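Long-range contacts in lactate dehydrogenase (PDB 6CT6), which probably catalyses the interconversion of pyruvate and lactate with NADH/NAD+ as cofactor, and is held here with NADH and the pyruvate analogue oxamate: residues G116-Y121 with E143-P148; A156-S161 with K261-V266; M182-H187 with G283-I288. All blocks are in the same frame, centred on the assembly; numbering follows the deposited sequence.

Followed from the N terminus, the chain first closes contact 1, a short loop in which helix 104-121 and the end of helix 134-145 come back together in the NAD-binding domain. Contact 2 opens only after that, where helix 157-172 begins, and reaches forward about a hundred residues to strand 263-272. Before it closes, contact 3 has opened at 182-187, and it closes later at 283-288, so the two long loops cross. Their centres are about 7 Å apart, and they touch through D160 with H187 and F265 with C286. Contact 1 stands apart, its centre about 24 Å from either. Contacts 2 and 3 tie the nicotinamide and oxamate site to strands 263-272 and 281-289.

Contact 1: residues G116-Y121 with E143-P148; sequences GAIKKY and EAANVP
With CG anti to the backbone N (chi1 177°) and a single bend at chi3 (-74°), K119 lays its aliphatic chain along the last turn of helix 134-145. K119 CB lies 3.4 Å from A145 O, and farther out K119 CE sits 3.2 Å from A144 O, so the methylene groups pass over the carbonyl end of that helix. The ammonium group is thereby brought close to the same end, where its charge would probably offset part of the negative end of the helix dipole. CE of K119 also meets CB of N146, the residue at which the chain leaves the helix with positive phi (64°).

On the buried side, I118 turns its CG2 methyl, anti to the backbone N, toward the neighbouring helix, where it meets A145 CB at 4.0 Å. I118 CG2 also touches V147 CG1 at 4.1 Å, the two side chains crossing at about a right angle. With only a methyl on A145, the backbones come close, the CA atoms of K119 and A145 being 4.6 Å apart. This is helix-to-helix packing within the Rossmann-type NAD-binding domain, where the end of helix 104-121 meets the end of helix 134-145.

Contact 2: residues A156-S161 with K261-V266; sequences AGMLDS and KKRLFV. With NAI (1,4-dihydronicotinamide adenine dinucleotide), chain D.
M158, V266 and G157 carry this contact, in which the first turn of helix 157-172 runs almost perpendicular to strand 263-266, at 84°. V266 aims its side chain at the helix, with CG1 anti to the backbone N, and that methyl rests 3.8 Å from G157 CA. Glycine lets the strand come this close: a CB at 157 would collide with V266 CG1. The other methyl, CG2, lies against S161 OG, whose hydroxyl is bonded back to G157 O at 2.7 Å from above the carbonyl plane; S161 N grips the same oxygen.

M158 leaves the helix with CG anti to its backbone N and bends at chi2 (60°), which carries the sulfur alongside F265. M158 SD stands 3.9 Å from F265 CD1, near the plane of the ring and 82° off its normal, an edge-on Met-aromatic contact. The terminal CE goes on to R263 NH2, while one face of that guanidinium lies over F265 CE1.

Where the helix begins, a water joins the two segments: it accepts from A156 N and M158 N and donates to V266 O at 2.7 Å. A156 and L159 belong to the NADH pocket, L159 CD2 lying 3.7 Å from N7N of the cofactor's carboxamide, and L159 also lines the oxamate pocket, so this helix start borders the nicotinamide end of the site.

Helix 244-259 packs against M158, L159 and F265, strand 179-184 against V266, and V59 of the second subunit against M158. F265 is backbone-bonded to C286 of strand 281-289.

Contact 3: residues M182-H187 with G283-I288; sequences MVIGVH and GVPCII. With NAI (1,4-dihydronicotinamide adenine dinucleotide), chain D; OXM (oxamic acid), chain F.
Two backbone hydrogen bonds pair G185 with G283 as a single antiparallel bridge of the hydrogen-bonded kind. G185 N gives to G283 O at 2.9 Å, nearly straight (170°) and on a lone pair in the carbonyl plane. The return bond, G283 N to G185 O at 2.8 Å, is more bent, its donor above the carbonyl plane. A CB on G283 would run into G185 O, so the missing side chain permits the close pairing.

Next to the bridge, I184 holds CG1 in the crowded position between the backbone N and the carbonyl carbon (chi1 62°). Its CB presses on G283 O, and I184 CG2 approaches P285 CD obliquely at 4.1 Å. M182 SD touches P285 CB, and helix 303-328 covers I184 through L309.

Two residues beyond the bridge, H187 donates from NE2 to oxamate O1, which lies in the ring plane (3.0 Å, 156°), while the cofactor's N7N lies over one ring face. ND1 is hydrogen-bonded to OD2 of D160, a second-shell carboxylate that helps hold the ring's rotation and would probably favour a protonated imidazole. This is consistent with H187 acting as proton donor to the pyruvate carbonyl, as in other lactate dehydrogenases.

Contact 1: residues G116-Y121 with E143-P148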
loop_
_atom_site.group_PDB
_atom_site.type_symbol
_atom_site.label_atom_id
_atom_site.label_comp_id
_atom_site.label_asym_id
_atom_site.label_seq_id
_atom_site.Cartn_x
_atom_site.Cartn_y
_atom_site.Cartn_z
ATOM N N GLY B 116 23.613 -2.337 15.623
ATOM C CA GLY B 116 23.874 -2.998 16.891
ATOM C C GLY B 116 22.740 -3.908 17.321
ATOM O O GLY B 116 22.967 -4.953 17.934
ATOM N N ALA B 117 21.499 -3.516 17.020
ATOM C CA ALA B 117 20.363 -4.382 17.315
ATOM C C ALA B 117 20.431 -5.667 16.498
ATOM O O ALA B 117 20.189 -6.762 17.019
ATOM C CB ALA B 117 19.055 -3.641 17.043
ATOM N N ILE B 118 20.760 -5.550 15.210
ATOM C CA ILE B 118 20.929 -6.728 14.362
ATOM C C ILE B 118 22.006 -7.642 14.934
ATOM O O ILE B 118 21.809 -8.856 15.073
ATOM C CB ILE B 118 21.257 -6.298 12.921
ATOM C CG1 ILE B 118 20.034 -5.641 12.278
ATOM C CG2 ILE B 118 21.735 -7.487 12.084
ATOM C CD1 ILE B 118 20.357 -4.844 11.039
ATOM N N LYS B 119 23.169 -7.074 15.259
ATOM C CA LYS B 119 24.251 -7.872 15.828
ATOM C C LYS B 119 23.774 -8.663 17.037
ATOM O O LYS B 119 24.189 -9.809 17.245
ATOM C CB LYS B 119 25.422 -6.967 16.218
ATOM C CG LYS B 119 26.580 -7.694 16.902
ATOM C CD LYS B 119 27.615 -6.722 17.443
ATOM C CE LYS B 119 28.450 -6.120 16.327
ATOM N NZ LYS B 119 29.457 -5.150 16.839
ATOM N N LYS B 120 22.886 -8.072 17.837
ATOM C CA LYS B 120 22.485 -8.689 19.094
ATOM C C LYS B 120 21.383 -9.725 18.901
ATOM O O LYS B 120 21.423 -10.793 19.524
ATOM C CB LYS B 120 22.025 -7.612 20.079
ATOM C CG LYS B 120 21.602 -8.160 21.434
ATOM C CD LYS B 120 21.229 -7.051 22.406
ATOM C CE LYS B 120 20.882 -7.613 23.778
ATOM N NZ LYS B 120 20.501 -6.543 24.740
ATOM N N TYR B 121 20.398 -9.440 18.048
ATOM C CA TYR B 121 19.181 -10.241 17.997
ATOM C C TYR B 121 19.034 -11.096 16.748
ATOM O O TYR B 121 18.355 -12.122 16.807
ATOM C CB TYR B 121 17.950 -9.337 18.127
ATOM C CG TYR B 121 17.833 -8.700 19.493
ATOM C CD1 TYR B 121 17.610 -9.479 20.619
ATOM C CD2 TYR B 121 17.951 -7.325 19.658
ATOM C CE1 TYR B 121 17.506 -8.912 21.873
ATOM C CE2 TYR B 121 17.848 -6.745 20.911
ATOM C CZ TYR B 121 17.625 -7.546 22.015
ATOM O OH TYR B 121 17.519 -6.985 23.269
ATOM N N GLU B 143 28.926 -1.961 9.381
ATOM C CA GLU B 143 30.005 -1.842 10.355
ATOM C C GLU B 143 29.494 -2.056 11.773
ATOM O O GLU B 143 30.139 -2.741 12.576
ATOM C CB GLU B 143 30.673 -0.476 10.211
ATOM C CG GLU B 143 31.351 -0.293 8.863
ATOM C CD GLU B 143 31.595 1.160 8.507
ATOM O OE1 GLU B 143 31.255 2.042 9.324
ATOM O OE2 GLU B 143 32.124 1.420 7.406
ATOM N N ALA B 144 28.326 -1.495 12.096
ATOM C CA ALA B 144 27.777 -1.649 13.439
ATOM C C ALA B 144 27.260 -3.061 13.684
ATOM O O ALA B 144 27.312 -3.545 14.819
ATOM C CB ALA B 144 26.658 -0.634 13.666
ATOM N N ALA B 145 26.762 -3.733 12.647
ATOM C CA ALA B 145 26.204 -5.072 12.804
ATOM C C ALA B 145 27.251 -6.163 12.643
ATOM O O ALA B 145 27.120 -7.231 13.251
ATOM C CB ALA B 145 25.077 -5.297 11.791
ATOM N N ASN B 146 28.282 -5.920 11.836
ATOM C CA ASN B 146 29.358 -6.885 11.619
ATOM C C ASN B 146 28.842 -8.152 10.936
ATOM O O ASN B 146 29.300 -9.261 11.220
ATOM C CB ASN B 146 30.059 -7.231 12.935
ATOM C CG ASN B 146 31.400 -7.911 12.722
ATOM O OD1 ASN B 146 32.194 -7.493 11.879
ATOM N ND2 ASN B 146 31.652 -8.973 13.478
ATOM N N VAL B 147 27.887 -7.989 10.026
ATOM C CA VAL B 147 27.373 -9.115 9.246
ATOM C C VAL B 147 28.279 -9.337 8.040
ATOM O O VAL B 147 28.979 -8.406 7.613
ATOM C CB VAL B 147 25.921 -8.885 8.795
ATOM C CG1 VAL B 147 24.986 -8.856 9.993
ATOM C CG2 VAL B 147 25.804 -7.604 7.973
ATOM N N PRO B 148 28.295 -10.536 7.455
ATOM C CA PRO B 148 29.112 -10.758 6.256
ATOM C C PRO B 148 28.718 -9.814 5.130
ATOM O O PRO B 148 27.552 -9.438 4.983
ATOM C CB PRO B 148 28.824 -12.220 5.892
ATOM C CG PRO B 148 28.320 -12.843 7.151
ATOM C CD PRO B 148 27.605 -11.761 7.893
#

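Contact 2: residues A156-S161 with K261-V266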
loop_
_atom_site.group_PDB
_atom_site.type_symbol
_atom_site.label_atom_id
_atom_site.label_comp_id
_atom_site.label_asym_id
_atom_site.label_seq_id
_atom_site.Cartn_x
_atom_site.Cartn_y
_atom_site.Cartn_z
ATOM N N ALA B 156 18.216 0.348 -4.368
ATOM C CA ALA B 156 18.039 1.582 -5.119
ATOM C C ALA B 156 17.954 1.301 -6.613
ATOM O O ALA B 156 17.053 1.800 -7.295
ATOM C CB ALA B 156 19.175 2.564 -4.821
ATOM N N GLY B 157 18.877 0.487 -7.125
ATOM C CA GLY B 157 18.948 0.272 -8.563
ATOM C C GLY B 157 17.674 -0.311 -9.145
ATOM O O GLY B 157 17.272 0.037 -10.258
ATOM N N MET B 158 17.023 -1.215 -8.408
ATOM C CA MET B 158 15.769 -1.785 -8.892
ATOM C C MET B 158 14.729 -0.698 -9.125
ATOM O O MET B 158 14.007 -0.725 -10.129
ATOM C CB MET B 158 15.247 -2.828 -7.902
ATOM C CG MET B 158 13.939 -3.493 -8.325
ATOM S SD MET B 158 14.096 -4.365 -9.896
ATOM C CE MET B 158 12.513 -5.203 -9.986
ATOM N N LEU B 159 14.643 0.271 -8.211
ATOM C CA LEU B 159 13.704 1.376 -8.371
ATOM C C LEU B 159 14.116 2.286 -9.520
ATOM O O LEU B 159 13.299 2.624 -10.384
ATOM C CB LEU B 159 13.614 2.175 -7.071
ATOM C CG LEU B 159 12.868 3.511 -7.142
ATOM C CD1 LEU B 159 11.378 3.300 -7.344
ATOM C CD2 LEU B 159 13.136 4.322 -5.896
ATOM N N ASP B 160 15.376 2.727 -9.525
ATOM C CA ASP B 160 15.849 3.584 -10.607
ATOM C C ASP B 160 15.709 2.886 -11.955
ATOM O O ASP B 160 15.274 3.499 -12.940
ATOM C CB ASP B 160 17.303 3.987 -10.351
ATOM C CG ASP B 160 17.457 4.878 -9.129
ATOM O OD1 ASP B 160 16.591 5.754 -8.924
ATOM O OD2 ASP B 160 18.438 4.701 -8.373
ATOM N N SER B 161 16.065 1.600 -12.016
ATOM C CA SER B 161 15.930 0.844 -13.258
ATOM C C SER B 161 14.472 0.727 -13.686
ATOM O O SER B 161 14.164 0.782 -14.884
ATOM C CB SER B 161 16.545 -0.544 -13.095
ATOM O OG SER B 161 17.935 -0.459 -12.828
ATOM N N LYS B 261 15.597 -17.488 -5.565
ATOM C CA LYS B 261 15.217 -17.277 -6.959
ATOM C C LYS B 261 16.421 -16.989 -7.848
ATOM O O LYS B 261 16.382 -17.281 -9.048
ATOM C CB LYS B 261 14.218 -16.125 -7.067
ATOM C CG LYS B 261 12.835 -16.408 -6.498
ATOM C CD LYS B 261 11.934 -15.187 -6.657
ATOM C CE LYS B 261 10.578 -15.539 -7.256
ATOM N NZ LYS B 261 10.693 -16.093 -8.633
ATOM N N LYS B 262 17.487 -16.419 -7.285
ATOM C CA LYS B 262 18.666 -16.025 -8.056
ATOM C C LYS B 262 18.301 -15.024 -9.150
ATOM O O LYS B 262 18.839 -15.060 -10.258
ATOM C CB LYS B 262 19.373 -17.248 -8.649
ATOM C CG LYS B 262 19.665 -18.334 -7.621
ATOM C CD LYS B 262 20.489 -19.481 -8.191
ATOM C CE LYS B 262 20.575 -20.643 -7.199
ATOM N NZ LYS B 262 21.201 -20.254 -5.898
ATOM N N ARG B 263 17.378 -14.117 -8.841
ATOM C CA ARG B 263 17.084 -13.028 -9.759
ATOM C C ARG B 263 18.180 -11.970 -9.691
ATOM O O ARG B 263 18.914 -11.854 -8.708
ATOM C CB ARG B 263 15.733 -12.383 -9.446
ATOM C CG ARG B 263 14.557 -13.030 -10.148
ATOM C CD ARG B 263 13.277 -12.236 -9.926
ATOM N NE ARG B 263 13.320 -10.921 -10.560
ATOM C CZ ARG B 263 12.280 -10.095 -10.635
ATOM N NH1 ARG B 263 11.110 -10.451 -10.124
ATOM N NH2 ARG B 263 12.407 -8.916 -11.226
ATOM N N LEU B 264 18.273 -11.186 -10.758
ATOM C CA LEU B 264 19.279 -10.143 -10.881
ATOM C C LEU B 264 18.673 -8.798 -10.497
ATOM O O LEU B 264 17.628 -8.407 -11.026
ATOM C CB LEU B 264 19.826 -10.098 -12.307
ATOM C CG LEU B 264 21.008 -9.167 -12.570
ATOM C CD1 LEU B 264 21.860 -9.738 -13.689
ATOM C CD2 LEU B 264 20.536 -7.765 -12.925
ATOM N N PHE B 265 19.338 -8.097 -9.581
ATOM C CA PHE B 265 18.927 -6.771 -9.136
ATOM C C PHE B 265 20.145 -5.861 -9.119
ATOM O O PHE B 265 21.184 -6.228 -8.561
ATOM C CB PHE B 265 18.320 -6.794 -7.725
ATOM C CG PHE B 265 17.125 -7.693 -7.571
ATOM C CD1 PHE B 265 15.853 -7.239 -7.879
ATOM C CD2 PHE B 265 17.271 -8.977 -7.074
ATOM C CE1 PHE B 265 14.753 -8.063 -7.716
ATOM C CE2 PHE B 265 16.175 -9.804 -6.908
ATOM C CZ PHE B 265 14.917 -9.348 -7.228
ATOM N N VAL B 266 20.022 -4.675 -9.709
ATOM C CA VAL B 266 21.005 -3.629 -9.439
ATOM C C VAL B 266 20.798 -3.184 -7.995
ATOM O O VAL B 266 19.753 -2.623 -7.655
ATOM C CB VAL B 266 20.875 -2.451 -10.411
ATOM C CG1 VAL B 266 21.939 -1.400 -10.103
ATOM C CG2 VAL B 266 20.989 -2.924 -11.853
HETATM P PA NAI D . 8.986 7.789 6.950
HETATM O O1A NAI D . 9.361 9.019 7.745
HETATM O O2A NAI D . 7.562 7.609 6.480
HETATM O O5B NAI D . 9.384 6.510 7.838
HETATM C C5B NAI D . 10.590 6.492 8.596
HETATM C C4B NAI D . 10.287 5.835 9.931
HETATM O O4B NAI D . 11.482 5.478 10.629
HETATM C C3B NAI D . 9.503 6.760 10.858
HETATM O O3B NAI D . 8.235 6.171 11.154
HETATM C C2B NAI D . 10.361 6.882 12.103
HETATM O O2B NAI D . 9.593 6.939 13.306
HETATM C C1B NAI D . 11.176 5.607 12.013
HETATM N N9A NAI D . 12.395 5.571 12.851
HETATM C C8A NAI D . 13.187 6.582 13.264
HETATM N N7A NAI D . 14.203 6.096 14.029
HETATM C C5A NAI D . 14.053 4.760 14.110
HETATM C C6A NAI D . 14.753 3.626 14.746
HETATM N N6A NAI D . 15.865 3.820 15.484
HETATM N N1A NAI D . 14.245 2.385 14.566
HETATM C C2A NAI D . 13.138 2.161 13.832
HETATM N N3A NAI D . 12.456 3.146 13.231
HETATM C C4A NAI D . 12.859 4.430 13.334
HETATM O O3 NAI D . 9.984 7.688 5.682
HETATM P PN NAI D . 9.767 6.741 4.388
HETATM O O1N NAI D . 8.936 7.491 3.376
HETATM O O2N NAI D . 9.338 5.367 4.850
HETATM O O5D NAI D . 11.273 6.661 3.823
HETATM C C5D NAI D . 12.278 6.036 4.614
HETATM C C4D NAI D . 13.664 6.203 4.008
HETATM O O4D NAI D . 13.734 5.617 2.702
HETATM C C3D NAI D . 14.028 7.671 3.851
HETATM O O3D NAI D . 15.379 7.859 4.278
HETATM C C2D NAI D . 13.895 7.923 2.367
HETATM O O2D NAI D . 14.714 8.996 1.901
HETATM C C1D NAI D . 14.332 6.574 1.823
HETATM N N1N NAI D . 14.003 6.294 0.419
HETATM C C2N NAI D . 14.906 5.562 -0.235
HETATM C C3N NAI D . 14.750 5.195 -1.554
HETATM C C7N NAI D . 15.842 4.378 -2.179
HETATM O O7N NAI D . 16.679 3.858 -1.458
HETATM N N7N NAI D . 15.893 4.248 -3.499
HETATM C C4N NAI D . 13.529 5.603 -2.335
HETATM C C5N NAI D . 12.615 6.398 -1.519
HETATM C C6N NAI D . 12.879 6.703 -0.184
HETATM O O HOH W 1 17.904 -2.323 -5.707
#

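Contact 3: residues M182-H187 with G283-I288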
loop_
_atom_site.group_PDB
_atom_site.type_symbol
_atom_site.label_atom_id
_atom_site.label_comp_id
_atom_site.label_asym_id
_atom_site.label_seq_id
_atom_site.Cartn_x
_atom_site.Cartn_y
_atom_site.Cartn_z
ATOM N N MET B 182 19.094 -0.763 -16.887
ATOM C CA MET B 182 19.853 -0.668 -15.647
ATOM C C MET B 182 20.273 0.769 -15.380
ATOM O O MET B 182 20.685 1.488 -16.297
ATOM C CB MET B 182 21.093 -1.559 -15.691
ATOM C CG MET B 182 20.783 -3.042 -15.729
ATOM S SD MET B 182 22.271 -4.055 -15.689
ATOM C CE MET B 182 22.877 -3.796 -17.356
ATOM N N VAL B 183 20.159 1.178 -14.116
ATOM C CA VAL B 183 20.736 2.418 -13.608
ATOM C C VAL B 183 21.719 2.015 -12.516
ATOM O O VAL B 183 21.311 1.478 -11.479
ATOM C CB VAL B 183 19.672 3.379 -13.056
ATOM C CG1 VAL B 183 20.324 4.662 -12.549
ATOM C CG2 VAL B 183 18.610 3.694 -14.103
ATOM N N ILE B 184 23.009 2.268 -12.741
ATOM C CA ILE B 184 24.030 1.872 -11.777
ATOM C C ILE B 184 24.606 3.109 -11.096
ATOM O O ILE B 184 24.270 4.246 -11.445
ATOM C CB ILE B 184 25.150 1.046 -12.440
ATOM C CG1 ILE B 184 25.885 1.865 -13.509
ATOM C CG2 ILE B 184 24.573 -0.226 -13.046
ATOM C CD1 ILE B 184 27.176 1.227 -13.995
ATOM N N GLY B 185 25.477 2.887 -10.115
ATOM C CA GLY B 185 26.193 3.971 -9.473
ATOM C C GLY B 185 25.597 4.370 -8.141
ATOM O O GLY B 185 25.169 3.514 -7.358
ATOM N N VAL B 186 25.570 5.665 -7.873
ATOM C CA VAL B 186 25.036 6.194 -6.626
ATOM C C VAL B 186 23.548 6.439 -6.810
ATOM O O VAL B 186 23.108 6.882 -7.877
ATOM C CB VAL B 186 25.765 7.489 -6.216
ATOM C CG1 VAL B 186 25.406 8.642 -7.159
ATOM C CG2 VAL B 186 25.439 7.853 -4.775
ATOM N N HIS B 187 22.764 6.155 -5.772
ATOM C CA HIS B 187 21.368 6.584 -5.760
ATOM C C HIS B 187 21.365 8.078 -5.459
ATOM O O HIS B 187 21.123 8.529 -4.337
ATOM C CB HIS B 187 20.547 5.793 -4.751
ATOM C CG HIS B 187 19.087 6.125 -4.784
ATOM N ND1 HIS B 187 18.323 5.991 -5.923
ATOM C CD2 HIS B 187 18.258 6.609 -3.829
ATOM C CE1 HIS B 187 17.083 6.367 -5.665
ATOM N NE2 HIS B 187 17.017 6.746 -4.402
ATOM N N GLY B 283 25.932 0.908 -6.522
ATOM C CA GLY B 283 24.865 0.228 -7.231
ATOM C C GLY B 283 25.355 -0.537 -8.442
ATOM O O GLY B 283 25.724 0.068 -9.453
ATOM N N VAL B 284 25.370 -1.866 -8.358
ATOM C CA VAL B 284 25.844 -2.708 -9.452
ATOM C C VAL B 284 24.921 -3.912 -9.598
ATOM O O VAL B 284 24.228 -4.303 -8.652
ATOM C CB VAL B 284 27.295 -3.182 -9.228
ATOM C CG1 VAL B 284 28.236 -1.990 -9.153
ATOM C CG2 VAL B 284 27.399 -4.021 -7.958
ATOM N N PRO B 285 24.903 -4.521 -10.783
ATOM C CA PRO B 285 24.107 -5.745 -10.959
ATOM C C PRO B 285 24.666 -6.898 -10.136
ATOM O O PRO B 285 25.860 -7.197 -10.182
ATOM C CB PRO B 285 24.201 -6.018 -12.465
ATOM C CG PRO B 285 25.405 -5.268 -12.929
ATOM C CD PRO B 285 25.497 -4.063 -12.050
ATOM N N CYS B 286 23.784 -7.547 -9.375
ATOM C CA CYS B 286 24.157 -8.682 -8.543
ATOM C C CYS B 286 23.037 -9.715 -8.575
ATOM O O CYS B 286 21.910 -9.426 -8.983
ATOM C CB CYS B 286 24.441 -8.255 -7.095
ATOM S SG CYS B 286 22.973 -7.819 -6.150
ATOM N N ILE B 287 23.363 -10.929 -8.131
ATOM C CA ILE B 287 22.423 -12.046 -8.084
ATOM C C ILE B 287 22.111 -12.346 -6.625
ATOM O O ILE B 287 23.027 -12.592 -5.828
ATOM C CB ILE B 287 22.991 -13.300 -8.773
ATOM C CG1 ILE B 287 23.391 -13.007 -10.224
ATOM C CG2 ILE B 287 21.984 -14.455 -8.696
ATOM C CD1 ILE B 287 22.244 -12.601 -11.128
ATOM N N ILE B 288 20.826 -12.353 -6.278
ATOM C CA ILE B 288 20.386 -12.599 -4.910
ATOM C C ILE B 288 19.702 -13.958 -4.860
ATOM O O ILE B 288 18.700 -14.186 -5.548
ATOM C CB ILE B 288 19.447 -11.495 -4.399
ATOM C CG1 ILE B 288 20.156 -10.139 -4.454
ATOM C CG2 ILE B 288 18.998 -11.814 -2.972
ATOM C CD1 ILE B 288 19.297 -8.967 -4.037
HETATM P PA NAI D . 8.986 7.789 6.950
HETATM O O1A NAI D . 9.361 9.019 7.745
HETATM O O2A NAI D . 7.562 7.609 6.480
HETATM O O5B NAI D . 9.384 6.510 7.838
HETATM C C5B NAI D . 10.590 6.492 8.596
HETATM C C4B NAI D . 10.287 5.835 9.931
HETATM O O4B NAI D . 11.482 5.478 10.629
HETATM C C3B NAI D . 9.503 6.760 10.858
HETATM O O3B NAI D . 8.235 6.171 11.154
HETATM C C2B NAI D . 10.361 6.882 12.103
HETATM O O2B NAI D . 9.593 6.939 13.306
HETATM C C1B NAI D . 11.176 5.607 12.013
HETATM N N9A NAI D . 12.395 5.571 12.851
HETATM C C8A NAI D . 13.187 6.582 13.264
HETATM N N7A NAI D . 14.203 6.096 14.029
HETATM C C5A NAI D . 14.053 4.760 14.110
HETATM C C6A NAI D . 14.753 3.626 14.746
HETATM N N6A NAI D . 15.865 3.820 15.484
HETATM N N1A NAI D . 14.245 2.385 14.566
HETATM C C2A NAI D . 13.138 2.161 13.832
HETATM N N3A NAI D . 12.456 3.146 13.231
HETATM C C4A NAI D . 12.859 4.430 13.334
HETATM O O3 NAI D . 9.984 7.688 5.682
HETATM P PN NAI D . 9.767 6.741 4.388
HETATM O O1N NAI D . 8.936 7.491 3.376
HETATM O O2N NAI D . 9.338 5.367 4.850
HETATM O O5D NAI D . 11.273 6.661 3.823
HETATM C C5D NAI D . 12.278 6.036 4.614
HETATM C C4D NAI D . 13.664 6.203 4.008
HETATM O O4D NAI D . 13.734 5.617 2.702
HETATM C C3D NAI D . 14.028 7.671 3.851
HETATM O O3D NAI D . 15.379 7.859 4.278
HETATM C C2D NAI D . 13.895 7.923 2.367
HETATM O O2D NAI D . 14.714 8.996 1.901
HETATM C C1D NAI D . 14.332 6.574 1.823
HETATM N N1N NAI D . 14.003 6.294 0.419
HETATM C C2N NAI D . 14.906 5.562 -0.235
HETATM C C3N NAI D . 14.750 5.195 -1.554
HETATM C C7N NAI D . 15.842 4.378 -2.179
HETATM O O7N NAI D . 16.679 3.858 -1.458
HETATM N N7N NAI D . 15.893 4.248 -3.499
HETATM C C4N NAI D . 13.529 5.603 -2.335
HETATM C C5N NAI D . 12.615 6.398 -1.519
HETATM C C6N NAI D . 12.879 6.703 -0.184
HETATM C C1 OXM F . 14.055 8.863 -3.358
HETATM N N1 OXM F . 13.340 9.973 -2.743
HETATM O O1 OXM F . 15.031 8.424 -2.840
HETATM C C2 OXM F . 13.556 8.261 -4.674
HETATM O O2 OXM F . 14.356 8.071 -5.625
HETATM O O3 OXM F . 12.345 7.947 -4.809
#